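Local coordinates for protein elongation factor G (Thermus thermophilus, PDB 2DY1) that binds GTP and magnesium and probably works as a GTPase that drives translocation during the elongation stage of protein synthesis, at residues Met8-Val12 with Glu343-Val347; Phe238-Arg243 with Leu267-Pro273; Arg586-Val590 with Gly631-Gly635. One frame throughout, in Å; residues are numbered along the deposited sequence.

Contact 1 of 3, residues Met8-Val12 with Glu343-Val347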
loop_
_atom_site.group_PDB
_atom_site.type_symbol
_atom_site.label_atom_id
_atom_site.label_comp_id
_atom_site.label_asym_id
_atom_site.label_seq_id
_atom_site.Cartn_x
_atom_site.Cartn_y
_atom_site.Cartn_z
ATOM N N MET A 8 -24.458 10.797 19.461
ATOM C CA MET A 8 -23.593 9.658 19.201
ATOM C C MET A 8 -22.699 9.982 18.016
ATOM O O MET A 8 -23.101 10.705 17.109
ATOM C CB MET A 8 -24.421 8.414 18.866
ATOM C CG MET A 8 -25.473 8.057 19.902
ATOM S SD MET A 8 -26.286 6.495 19.523
ATOM C CE MET A 8 -27.276 6.945 18.128
ATOM N N ILE A 9 -21.483 9.463 18.043
ATOM C CA ILE A 9 -20.540 9.685 16.951
ATOM C C ILE A 9 -19.940 8.341 16.567
ATOM O O ILE A 9 -19.732 7.489 17.426
ATOM C CB ILE A 9 -19.397 10.635 17.377
ATOM C CG1 ILE A 9 -19.989 11.998 17.754
ATOM C CG2 ILE A 9 -18.385 10.810 16.212
ATOM C CD1 ILE A 9 -18.970 12.972 18.261
ATOM N N ARG A 10 -19.709 8.131 15.269
ATOM C CA ARG A 10 -19.076 6.909 14.772
ATOM C C ARG A 10 -18.035 7.326 13.730
ATOM O O ARG A 10 -18.232 8.309 13.027
ATOM C CB ARG A 10 -20.067 5.992 14.047
ATOM C CG ARG A 10 -21.287 5.560 14.832
ATOM C CD ARG A 10 -20.919 4.618 15.948
ATOM N NE ARG A 10 -22.126 4.176 16.640
ATOM C CZ ARG A 10 -22.600 4.736 17.744
ATOM N NH1 ARG A 10 -21.971 5.771 18.280
ATOM N NH2 ARG A 10 -23.674 4.224 18.336
ATOM N N THR A 11 -16.930 6.599 13.658
ATOM C CA THR A 11 -15.916 6.832 12.623
ATOM C C THR A 11 -15.876 5.492 11.879
ATOM O O THR A 11 -15.567 4.450 12.468
ATOM C CB THR A 11 -14.523 7.122 13.183
ATOM O OG1 THR A 11 -14.620 8.140 14.192
ATOM C CG2 THR A 11 -13.623 7.655 12.060
ATOM N N VAL A 12 -16.102 5.539 10.572
ATOM C CA VAL A 12 -16.217 4.310 9.787
ATOM C C VAL A 12 -15.457 4.411 8.476
ATOM O O VAL A 12 -15.588 5.424 7.785
ATOM C CB VAL A 12 -17.728 4.053 9.461
ATOM C CG1 VAL A 12 -17.902 2.784 8.621
ATOM C CG2 VAL A 12 -18.544 3.949 10.769
ATOM N N GLU A 343 -15.139 16.246 19.121
ATOM C CA GLU A 343 -15.198 15.215 20.160
ATOM C C GLU A 343 -14.562 13.959 19.584
ATOM O O GLU A 343 -14.350 13.879 18.378
ATOM C CB GLU A 343 -16.655 14.897 20.512
ATOM C CG GLU A 343 -17.522 16.091 20.853
ATOM C CD GLU A 343 -18.984 15.710 20.940
ATOM O OE1 GLU A 343 -19.337 14.900 21.825
ATOM O OE2 GLU A 343 -19.778 16.211 20.116
ATOM N N ALA A 344 -14.288 12.967 20.422
ATOM C CA ALA A 344 -13.679 11.732 19.915
ATOM C C ALA A 344 -14.570 11.189 18.793
ATOM O O ALA A 344 -15.799 11.149 18.919
ATOM C CB ALA A 344 -13.549 10.700 21.046
ATOM N N GLY A 345 -13.924 10.767 17.702
ATOM C CA GLY A 345 -14.650 10.268 16.543
ATOM C C GLY A 345 -14.521 11.254 15.384
ATOM O O GLY A 345 -14.625 10.881 14.213
ATOM N N PHE A 346 -14.304 12.521 15.710
ATOM C CA PHE A 346 -14.135 13.528 14.664
ATOM C C PHE A 346 -12.868 13.294 13.865
ATOM O O PHE A 346 -11.877 12.724 14.348
ATOM C CB PHE A 346 -13.997 14.939 15.269
ATOM C CG PHE A 346 -15.288 15.674 15.440
ATOM C CD1 PHE A 346 -16.329 15.123 16.180
ATOM C CD2 PHE A 346 -15.468 16.937 14.854
ATOM C CE1 PHE A 346 -17.532 15.806 16.338
ATOM C CE2 PHE A 346 -16.672 17.632 15.001
ATOM C CZ PHE A 346 -17.709 17.069 15.745
ATOM N N VAL A 347 -12.928 13.748 12.614
ATOM C CA VAL A 347 -11.772 13.774 11.753
ATOM C C VAL A 347 -11.651 15.261 11.462
ATOM O O VAL A 347 -12.631 15.922 11.122
ATOM C CB VAL A 347 -11.983 13.003 10.444
ATOM C CG1 VAL A 347 -10.858 13.356 9.459
ATOM C CG2 VAL A 347 -11.964 11.499 10.745
#
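Ile9 gives up more surface than any other residue here, pointing from its strand into a tight bend of the 343-347 loop. Its CD1 lies 3.7 Å from Phe346 CE1, at the edge of the ring, and 3.8 Å from Glu343 CB, while its CG2 rests 3.8 Å from Gly345 CA. A long branched aliphatic side chain suits this place because one branch (CG2) can lie on Gly345 CA while the longer one (CD1) packs against the edge of the Phe346 ring.

Gly345 is the third residue of a type II beta turn running from Glu343 to Phe346, closed by Phe346 N to Glu343 O at 3.0 Å. Its positive phi strongly favours glycine, and a CB would in any case collide with Ile9 CG2. Two residues along the strand from Ile9, Thr11 faces the same way and supplies the polar clasp: its OG1 donates to Gly345 O at 2.7 Å, satisfying a carbonyl inside a buried interface. Beyond the contact, Phe346 also meets Phe77 of strand 74-80, beside the Ile9 strand.

A strand of the GTP-binding domain thus packs against a turn joining two strands of domain 2, the interdomain seam of EF-G-type translational GTPases.

Contact 2 of 3, residues Phe238-Arg243 with Leu267-Pro273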
loop_
_atom_site.group_PDB
_atom_site.type_symbol
_atom_site.label_atom_id
_atom_site.label_comp_id
_atom_site.label_asym_id
_atom_site.label_seq_id
_atom_site.Cartn_x
_atom_site.Cartn_y
_atom_site.Cartn_z
ATOM N N PHE A 238 -26.716 -7.533 20.427
ATOM C CA PHE A 238 -26.347 -7.347 19.014
ATOM C C PHE A 238 -25.179 -6.366 18.916
ATOM O O PHE A 238 -24.156 -6.687 18.314
ATOM C CB PHE A 238 -27.551 -6.805 18.238
ATOM C CG PHE A 238 -27.221 -6.321 16.841
ATOM C CD1 PHE A 238 -26.774 -7.205 15.878
ATOM C CD2 PHE A 238 -27.387 -4.982 16.509
ATOM C CE1 PHE A 238 -26.494 -6.761 14.566
ATOM C CE2 PHE A 238 -27.107 -4.525 15.204
ATOM C CZ PHE A 238 -26.666 -5.419 14.243
ATOM N N HIS A 239 -25.331 -5.198 19.524
ATOM C CA HIS A 239 -24.280 -4.168 19.499
ATOM C C HIS A 239 -22.976 -4.688 20.100
ATOM O O HIS A 239 -21.885 -4.438 19.584
ATOM C CB HIS A 239 -24.730 -2.934 20.280
ATOM C CG HIS A 239 -23.818 -1.755 20.123
ATOM N ND1 HIS A 239 -23.912 -0.875 19.062
ATOM C CD2 HIS A 239 -22.787 -1.320 20.884
ATOM C CE1 HIS A 239 -22.976 0.051 19.181
ATOM N NE2 HIS A 239 -22.280 -0.195 20.278
ATOM N N GLU A 240 -23.087 -5.434 21.194
ATOM C CA GLU A 240 -21.904 -5.953 21.849
ATOM C C GLU A 240 -21.216 -7.018 21.008
ATOM O O GLU A 240 -19.985 -7.088 20.954
ATOM C CB GLU A 240 -22.314 -6.499 23.232
ATOM C CG GLU A 240 -21.183 -6.974 24.106
ATOM C CD GLU A 240 -20.209 -5.877 24.498
ATOM O OE1 GLU A 240 -20.537 -4.672 24.369
ATOM O OE2 GLU A 240 -19.109 -6.243 24.954
ATOM N N ALA A 241 -22.000 -7.845 20.318
ATOM C CA ALA A 241 -21.410 -8.879 19.491
ATOM C C ALA A 241 -20.665 -8.263 18.297
ATOM O O ALA A 241 -19.605 -8.744 17.911
ATOM C CB ALA A 241 -22.487 -9.852 18.977
ATOM N N VAL A 242 -21.250 -7.226 17.707
ATOM C CA VAL A 242 -20.603 -6.585 16.560
ATOM C C VAL A 242 -19.323 -5.904 17.044
ATOM O O VAL A 242 -18.290 -5.994 16.379
ATOM C CB VAL A 242 -21.548 -5.570 15.887
ATOM C CG1 VAL A 242 -20.806 -4.830 14.728
ATOM C CG2 VAL A 242 -22.744 -6.321 15.300
ATOM N N ARG A 243 -19.400 -5.249 18.199
ATOM C CA ARG A 243 -18.235 -4.581 18.784
ATOM C C ARG A 243 -17.042 -5.540 18.925
ATOM O O ARG A 243 -15.889 -5.148 18.700
ATOM C CB ARG A 243 -18.588 -4.001 20.160
ATOM C CG ARG A 243 -17.428 -3.232 20.817
ATOM C CD ARG A 243 -17.791 -2.751 22.214
ATOM N NE ARG A 243 -17.828 -3.843 23.194
ATOM C CZ ARG A 243 -16.759 -4.482 23.670
ATOM N NH1 ARG A 243 -15.535 -4.160 23.269
ATOM N NH2 ARG A 243 -16.911 -5.440 24.579
ATOM N N LEU A 267 -28.457 1.911 10.665
ATOM C CA LEU A 267 -27.834 0.651 11.063
ATOM C C LEU A 267 -26.383 0.866 11.507
ATOM O O LEU A 267 -25.912 0.194 12.418
ATOM C CB LEU A 267 -27.919 -0.371 9.920
ATOM C CG LEU A 267 -27.297 -1.745 10.150
ATOM C CD1 LEU A 267 -27.994 -2.450 11.313
ATOM C CD2 LEU A 267 -27.430 -2.574 8.876
ATOM N N ILE A 268 -25.665 1.790 10.863
ATOM C CA ILE A 268 -24.294 2.084 11.271
ATOM C C ILE A 268 -24.308 2.554 12.728
ATOM O O ILE A 268 -23.497 2.095 13.551
ATOM C CB ILE A 268 -23.690 3.171 10.357
ATOM C CG1 ILE A 268 -23.287 2.527 9.028
ATOM C CG2 ILE A 268 -22.492 3.842 11.029
ATOM C CD1 ILE A 268 -23.002 3.537 7.887
ATOM N N LEU A 269 -25.227 3.461 13.050
ATOM C CA LEU A 269 -25.328 3.975 14.414
ATOM C C LEU A 269 -25.711 2.867 15.388
ATOM O O LEU A 269 -25.144 2.746 16.476
ATOM C CB LEU A 269 -26.355 5.119 14.471
ATOM C CG LEU A 269 -25.855 6.363 13.737
ATOM C CD1 LEU A 269 -27.044 7.241 13.365
ATOM C CD2 LEU A 269 -24.837 7.133 14.617
ATOM N N GLU A 270 -26.648 2.024 14.987
ATOM C CA GLU A 270 -27.091 0.954 15.869
ATOM C C GLU A 270 -26.094 -0.177 16.096
ATOM O O GLU A 270 -25.966 -0.700 17.208
ATOM C CB GLU A 270 -28.391 0.365 15.316
ATOM C CG GLU A 270 -28.844 -0.906 16.011
ATOM C CD GLU A 270 -30.062 -1.521 15.342
ATOM O OE1 GLU A 270 -30.313 -1.204 14.155
ATOM O OE2 GLU A 270 -30.755 -2.330 15.995
ATOM N N ALA A 271 -25.373 -0.554 15.047
ATOM C CA ALA A 271 -24.447 -1.673 15.118
ATOM C C ALA A 271 -22.973 -1.445 15.400
ATOM O O ALA A 271 -22.328 -2.289 16.011
ATOM C CB ALA A 271 -24.577 -2.498 13.829
ATOM N N LEU A 272 -22.427 -0.324 14.945
ATOM C CA LEU A 272 -21.005 -0.090 15.088
ATOM C C LEU A 272 -20.673 0.662 16.356
ATOM O O LEU A 272 -21.489 1.419 16.864
ATOM C CB LEU A 272 -20.488 0.618 13.830
ATOM C CG LEU A 272 -20.830 -0.192 12.565
ATOM C CD1 LEU A 272 -20.255 0.556 11.349
ATOM C CD2 LEU A 272 -20.259 -1.609 12.621
ATOM N N PRO A 273 -19.457 0.452 16.878
ATOM C CA PRO A 273 -19.055 1.114 18.122
ATOM C C PRO A 273 -18.685 2.566 18.083
ATOM O O PRO A 273 -18.199 3.072 17.085
ATOM C CB PRO A 273 -17.875 0.274 18.580
ATOM C CG PRO A 273 -17.173 0.011 17.282
ATOM C CD PRO A 273 -18.362 -0.397 16.375
HETATM O O HOH W 1 -20.669 -2.171 18.161
#
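Apolar packing forms the inner part of this helix-helix contact, in which the short segments cross almost at a right angle (-86°) with axes 9.9 Å apart. Phe238 reaches across so that its CE2 lies 3.5 Å from Ala271 CB, and the edge of its ring passes 4.1 Å, from CE2, to Glu270 CG. Alanine is small enough to let the large ring come this close. One turn on, Val242 CG1 sits 3.9 Å from Leu272 CD2, and Arg243 lays its CG 4.2 Å from Pro273 CB, using the aliphatic part of its chain.

These helices flank strand 248-252 in the sequence, and Phe238, Val242 and Ala271 all touch Pro249 on it. Helix 231-243 belongs to the G' insertion of EF-G, and helix 261-271 is the last helix of the P-loop GTPase core, so the crossing welds insertion to core.

The polar contacts finish the end of helix 261-271, where Leu272 leaves helical geometry and Pro273 has no amide hydrogen to continue the backbone pattern. His239 ND1 donates to Glu270 O at 2.8 Å, and its CE1 comes within 3.1 Å of Leu272 O; histidine can also use its other nitrogen, and NE2 is hydrogen-bonded to Glu277. A water donates to both His239 O (2.9 Å) and Ala271 O (2.7 Å), bridging the two backbones. Within helix 231-243, Arg243 NE donates to Glu240 OE1 at 3.1 Å as part of a salt bridge, drawing the guanidinium away from Pro273.

Contact 3 of 3, residues Arg586-Val590 with Gly631-Gly635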
loop_
_atom_site.group_PDB
_atom_site.type_symbol
_atom_site.label_atom_id
_atom_site.label_comp_id
_atom_site.label_asym_id
_atom_site.label_seq_id
_atom_site.Cartn_x
_atom_site.Cartn_y
_atom_site.Cartn_z
ATOM N N ARG A 586 -4.918 -20.394 -18.415
ATOM C CA ARG A 586 -3.959 -19.354 -18.799
ATOM C C ARG A 586 -2.507 -19.742 -18.528
ATOM O O ARG A 586 -1.584 -19.032 -18.931
ATOM C CB ARG A 586 -4.263 -18.034 -18.073
ATOM C CG ARG A 586 -5.186 -17.069 -18.825
ATOM C CD ARG A 586 -5.448 -17.529 -20.258
ATOM N NE ARG A 586 -4.877 -16.646 -21.273
ATOM C CZ ARG A 586 -5.361 -15.448 -21.586
ATOM N NH1 ARG A 586 -4.774 -14.720 -22.527
ATOM N NH2 ARG A 586 -6.432 -14.977 -20.961
ATOM N N VAL A 587 -2.307 -20.862 -17.843
ATOM C CA VAL A 587 -0.964 -21.335 -17.515
ATOM C C VAL A 587 -0.073 -21.492 -18.743
ATOM O O VAL A 587 1.104 -21.127 -18.716
ATOM C CB VAL A 587 -1.023 -22.686 -16.778
ATOM C CG1 VAL A 587 0.366 -23.284 -16.665
ATOM C CG2 VAL A 587 -1.628 -22.492 -15.397
ATOM N N GLY A 588 -0.632 -22.041 -19.817
ATOM C CA GLY A 588 0.139 -22.231 -21.035
ATOM C C GLY A 588 0.749 -20.956 -21.593
ATOM O O GLY A 588 1.898 -20.956 -22.046
ATOM N N ASP A 589 -0.019 -19.870 -21.572
ATOM C CA ASP A 589 0.465 -18.589 -22.073
ATOM C C ASP A 589 1.545 -18.044 -21.147
ATOM O O ASP A 589 2.534 -17.470 -21.600
ATOM C CB ASP A 589 -0.685 -17.585 -22.173
ATOM C CG ASP A 589 -1.737 -18.007 -23.176
ATOM O OD1 ASP A 589 -1.375 -18.238 -24.351
ATOM O OD2 ASP A 589 -2.922 -18.106 -22.793
ATOM N N VAL A 590 1.342 -18.224 -19.846
ATOM C CA VAL A 590 2.302 -17.768 -18.849
ATOM C C VAL A 590 3.637 -18.467 -19.081
ATOM O O VAL A 590 4.670 -17.810 -19.240
ATOM C CB VAL A 590 1.801 -18.071 -17.417
ATOM C CG1 VAL A 590 2.920 -17.844 -16.403
ATOM C CG2 VAL A 590 0.611 -17.178 -17.090
ATOM N N GLY A 631 -2.598 -9.105 -19.281
ATOM C CA GLY A 631 -2.952 -9.669 -20.573
ATOM C C GLY A 631 -2.729 -11.168 -20.673
ATOM O O GLY A 631 -3.453 -11.867 -21.382
ATOM N N LEU A 632 -1.727 -11.666 -19.955
ATOM C CA LEU A 632 -1.397 -13.088 -19.964
ATOM C C LEU A 632 -2.317 -13.920 -19.077
ATOM O O LEU A 632 -2.451 -15.131 -19.272
ATOM C CB LEU A 632 0.053 -13.289 -19.509
ATOM C CG LEU A 632 1.158 -12.833 -20.465
ATOM C CD1 LEU A 632 2.481 -12.741 -19.720
ATOM C CD2 LEU A 632 1.259 -13.808 -21.632
ATOM N N THR A 633 -2.951 -13.276 -18.103
ATOM C CA THR A 633 -3.829 -13.994 -17.187
ATOM C C THR A 633 -5.255 -13.461 -17.161
ATOM O O THR A 633 -5.988 -13.694 -16.200
ATOM C CB THR A 633 -3.283 -13.944 -15.759
ATOM O OG1 THR A 633 -3.281 -12.586 -15.301
ATOM C CG2 THR A 633 -1.869 -14.488 -15.718
ATOM N N GLY A 634 -5.646 -12.753 -18.214
ATOM C CA GLY A 634 -6.989 -12.205 -18.268
ATOM C C GLY A 634 -7.296 -11.321 -17.074
ATOM O O GLY A 634 -8.454 -11.174 -16.681
ATOM N N GLY A 635 -6.253 -10.734 -16.492
ATOM C CA GLY A 635 -6.431 -9.861 -15.346
ATOM C C GLY A 635 -6.597 -10.584 -14.022
ATOM O O GLY A 635 -6.841 -9.951 -12.995
#
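This is a partly buried packing contact between two helices of the C-terminal domain of EF-G: the start of the helical region at 587-596 meets the end of helix 625-633. The domain has the beta-alpha-beta-beta-alpha-beta order of a ferredoxin-like fold, and these are its two helices, packed against the antiparallel sheet. Val590 and Thr633 both touch Ala582 on strand 569-583, so the inner part of the contact is seated on that strand.

There, Val590 CG2 and Thr633 CG2 approach to 3.9 Å, two short beta-branched side chains that meet over strand 569-583. Thr633 can turn its methyl to this apolar side while its OG1 is hydrogen-bonded to Gly637 N and Leu629 O. Farther out, Leu632 bridges the gap with its CD2, 3.9 Å from Asp589 O and 4.3 Å from Asp589 CB.

Arg586 spans the more open part of the contact. Its chain is long enough to fold over the ending helix, with CG 3.7 Å from Thr633 CA. Gly634 then leaves helical geometry with positive phi, which favours glycine; Arg586 NH2 lies 3.6 Å from Gly634 N. The guanidinium is held from its own side by a salt bridge, Arg586 NE to Asp589 OD2 at 2.9 Å, and one of its faces lies over Leu632 O.

From the N terminus, strand 9-16 opens the loop of contact 1, which closes over 330 residues later at the 343-347 turn and joins the GTP-binding domain to domain 2. Contact 2 is nested within that loop, tying 238-243 to 267-273 inside the GTP-binding domain. The two also touch: Arg10 NH2 probably hydrogen-bonds Leu269 O at 2.8 Å, and Val12 CG2 packs 3.8 Å from Leu272 CD1, so the first strand adjoins the end of the last core helix. Contact 3 follows in series, closing a short loop within the C-terminal domain, its centre about 46 Å from that of contact 1 and across the chain's centre.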